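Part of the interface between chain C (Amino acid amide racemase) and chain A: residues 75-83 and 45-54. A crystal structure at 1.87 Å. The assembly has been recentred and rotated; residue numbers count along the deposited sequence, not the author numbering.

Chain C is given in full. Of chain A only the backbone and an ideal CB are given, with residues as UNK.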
# COMPACT_ATOMS: atom_id res chain seq x y z
N ALA C 75 -10.70 -16.21 -2.41
CA ALA C 75 -10.46 -16.93 -1.16
C ALA C 75 -10.27 -15.92 -0.02
O ALA C 75 -9.18 -15.79 0.57
CB ALA C 75 -9.25 -17.83 -1.30
N GLY C 76 -11.33 -15.21 0.26
CA GLY C 76 -11.25 -14.08 1.17
C GLY C 76 -10.48 -12.91 0.53
O GLY C 76 -10.04 -12.99 -0.64
N ALA C 77 -10.26 -11.86 1.33
CA ALA C 77 -9.52 -10.66 0.87
C ALA C 77 -8.57 -10.08 1.93
O ALA C 77 -8.29 -8.86 1.92
CB ALA C 77 -10.50 -9.59 0.38
N SER C 78 -8.05 -10.94 2.82
CA SER C 78 -7.24 -10.47 3.91
C SER C 78 -6.43 -11.62 4.45
O SER C 78 -6.99 -12.50 5.14
CB SER C 78 -8.11 -9.90 5.07
OG SER C 78 -7.31 -9.62 6.26
N LEU C 79 -5.13 -11.60 4.19
CA LEU C 79 -4.23 -12.64 4.77
C LEU C 79 -4.11 -12.51 6.31
O LEU C 79 -3.93 -13.51 7.04
CB LEU C 79 -2.85 -12.59 4.06
CG LEU C 79 -1.78 -13.57 4.54
CD1 LEU C 79 -2.23 -15.01 4.45
CD2 LEU C 79 -0.51 -13.39 3.73
N LEU C 80 -4.22 -11.30 6.83
CA LEU C 80 -4.12 -11.15 8.29
C LEU C 80 -5.24 -11.87 9.02
O LEU C 80 -5.01 -12.45 10.08
CB LEU C 80 -3.99 -9.70 8.72
CG LEU C 80 -5.12 -8.70 8.49
CD1 LEU C 80 -6.11 -8.70 9.63
CD2 LEU C 80 -4.54 -7.30 8.40
N LEU C 81 -6.45 -11.84 8.44
CA LEU C 81 -7.58 -12.66 8.93
C LEU C 81 -7.54 -14.16 8.54
O LEU C 81 -7.81 -15.04 9.39
CB LEU C 81 -8.90 -12.09 8.44
CG LEU C 81 -9.31 -10.76 9.02
CD1 LEU C 81 -10.67 -10.38 8.46
CD2 LEU C 81 -9.30 -10.82 10.54
N TYR C 82 -7.22 -14.43 7.27
CA TYR C 82 -7.40 -15.76 6.69
C TYR C 82 -6.27 -16.14 5.73
O TYR C 82 -6.13 -15.52 4.67
CB TYR C 82 -8.77 -15.87 5.95
CG TYR C 82 -9.98 -15.30 6.68
CD1 TYR C 82 -10.43 -15.87 7.89
CD2 TYR C 82 -10.70 -14.22 6.15
CE1 TYR C 82 -11.52 -15.34 8.57
CE2 TYR C 82 -11.78 -13.68 6.83
CZ TYR C 82 -12.20 -14.23 8.03
OH TYR C 82 -13.31 -13.67 8.70
N PRO C 83 -5.51 -17.21 6.05
CA PRO C 83 -4.68 -17.84 5.06
C PRO C 83 -5.46 -18.09 3.81
O PRO C 83 -6.64 -18.45 3.90
CB PRO C 83 -4.33 -19.21 5.68
CG PRO C 83 -4.47 -19.01 7.16
CD PRO C 83 -5.55 -17.98 7.32
N UNK A 45 -20.42 -18.90 6.41
CA UNK A 45 -21.07 -17.63 6.21
C UNK A 45 -20.17 -16.49 6.69
O UNK A 45 -19.71 -16.50 7.82
CB UNK A 45 -22.42 -17.60 6.94
N UNK A 46 -19.91 -15.52 5.83
CA UNK A 46 -18.96 -14.48 6.19
C UNK A 46 -19.63 -13.25 6.74
O UNK A 46 -20.15 -12.40 5.99
CB UNK A 46 -18.11 -14.10 4.98
N UNK A 47 -19.57 -13.13 8.06
CA UNK A 47 -20.05 -11.96 8.73
C UNK A 47 -18.91 -10.93 8.93
O UNK A 47 -19.15 -9.84 9.45
CB UNK A 47 -20.67 -12.35 10.07
N UNK A 48 -17.70 -11.28 8.51
CA UNK A 48 -16.55 -10.37 8.62
C UNK A 48 -16.32 -9.41 7.45
O UNK A 48 -15.63 -8.39 7.64
CB UNK A 48 -15.28 -11.21 8.80
N UNK A 49 -16.83 -9.73 6.26
CA UNK A 49 -16.47 -9.04 5.02
C UNK A 49 -14.99 -8.91 4.82
O UNK A 49 -14.52 -7.99 4.13
CB UNK A 49 -17.10 -7.65 4.99
N UNK A 50 -14.23 -9.84 5.41
CA UNK A 50 -12.74 -9.78 5.46
C UNK A 50 -12.22 -8.49 6.14
O UNK A 50 -11.19 -7.93 5.76
CB UNK A 50 -12.17 -9.87 4.04
N UNK A 51 -12.97 -8.04 7.15
CA UNK A 51 -12.85 -6.71 7.84
C UNK A 51 -13.33 -5.47 7.10
O UNK A 51 -13.09 -4.36 7.57
CB UNK A 51 -11.38 -6.47 8.19
N UNK A 52 -14.05 -5.62 6.00
CA UNK A 52 -14.57 -4.46 5.29
C UNK A 52 -14.38 -4.45 3.77
O UNK A 52 -15.29 -4.02 3.06
CB UNK A 52 -13.91 -3.21 5.87
N UNK A 53 -13.21 -4.93 3.27
CA UNK A 53 -12.96 -4.99 1.82
C UNK A 53 -14.08 -5.61 1.00
O UNK A 53 -14.51 -5.00 0.00
CB UNK A 53 -11.68 -5.78 1.56
N UNK A 54 -14.59 -6.77 1.43
CA UNK A 54 -15.62 -7.52 0.66
C UNK A 54 -17.01 -6.91 0.71
O UNK A 54 -17.99 -7.58 1.06
CB UNK A 54 -15.71 -8.96 1.18

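Position 45 lies in a strand that runs on through 46, out of reach of this part of chain C, so the visible atoms set no preference; it is Leu A45. Position 46 points toward chain C, but nothing there lies within 5.5 Å of its ideal CB. A side chain of some length, preferably polar given the hydroxyl of Tyr C82 ahead, could bridge the gap. The residue is Asp A46, whose OD1 stops 3.8 Å from Tyr C82 OH and accepts a hydrogen bond from the backbone N of position 48, at 3.0 Å. Position 47 points away, leaving the choice open; it is Leu A47.

Position 48 faces chain C at close quarters. Its ideal CB lies 3.2 Å from Tyr C82 OH, a tight approach: a small side chain suits, and a short hydroxyl-bearing one could also meet the phenol. It is Ser A48, chi1 p, and its OG sits 2.6 Å from Tyr C82 OH, at the edge of the ring and near its plane. The same OG donates to Asp A46 OD1 at 2.6 Å, so carboxylate, serine and tyrosine form a compact polar cluster.

Position 49 has positive phi (51°) and faces away from chain C; the backbone by itself favours glycine, and it is Gly A49.

Position 50 also has positive phi (58°), which glycine, asparagine and aspartate tolerate best; its CB points sideways, 3.9 Å from Ala C77 N and 4.2 Å from Ser C78 CB. The amide of Ala C77 offers a donor, so a short side chain carrying an acceptor fits. Ser A50, chi1 m, has the largest covered area of the two stretches. Its OG accepts from Ala C77 N at 3.0 Å with an angle of 150°, while Leu C81 CD1 packs 3.4 Å from its carbonyl C.

At position 51 the CB points sideways, 4.0 Å from Leu C81 CD1. Positive phi (74°) disfavours beta-branched residues, so glycine or a small unbranched residue suits. Ala A51 supplies a methyl that touches the leucine.

Position 52 is out of reach, and at phi 133° a CB would jam against the preceding carbonyl O; it is Gly A52. Position 53 points toward chain C, with phi and psi of -48°, compatible with proline as well as alanine or another modest apolar residue. Pro A53 places its CB 4.2 Å from Ala C77 CB. Position 54 also points toward chain C but lies farther off, so several residues would do; it is Ala A54.

Chain A 45-54: LDLSGSAGPA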
# COMPACT_ATOMS: atom_id res chain seq x y z
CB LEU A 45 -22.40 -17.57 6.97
CG LEU A 45 -23.16 -16.24 6.90
CD1 LEU A 45 -23.62 -15.92 5.49
CD2 LEU A 45 -24.35 -16.35 7.84
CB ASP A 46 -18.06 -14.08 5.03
CG ASP A 46 -16.96 -13.08 5.48
OD1 ASP A 46 -16.47 -13.20 6.62
OD2 ASP A 46 -16.61 -12.17 4.69
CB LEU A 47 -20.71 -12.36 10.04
CG LEU A 47 -21.82 -13.41 9.86
CD1 LEU A 47 -22.26 -13.91 11.22
CD2 LEU A 47 -23.00 -12.87 9.07
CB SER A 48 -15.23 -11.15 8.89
OG SER A 48 -14.66 -11.69 7.68
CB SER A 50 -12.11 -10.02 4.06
OG SER A 50 -12.11 -11.38 3.64
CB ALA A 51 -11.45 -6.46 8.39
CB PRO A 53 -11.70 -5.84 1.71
CG PRO A 53 -11.01 -5.63 3.01
CD PRO A 53 -12.08 -5.45 4.05
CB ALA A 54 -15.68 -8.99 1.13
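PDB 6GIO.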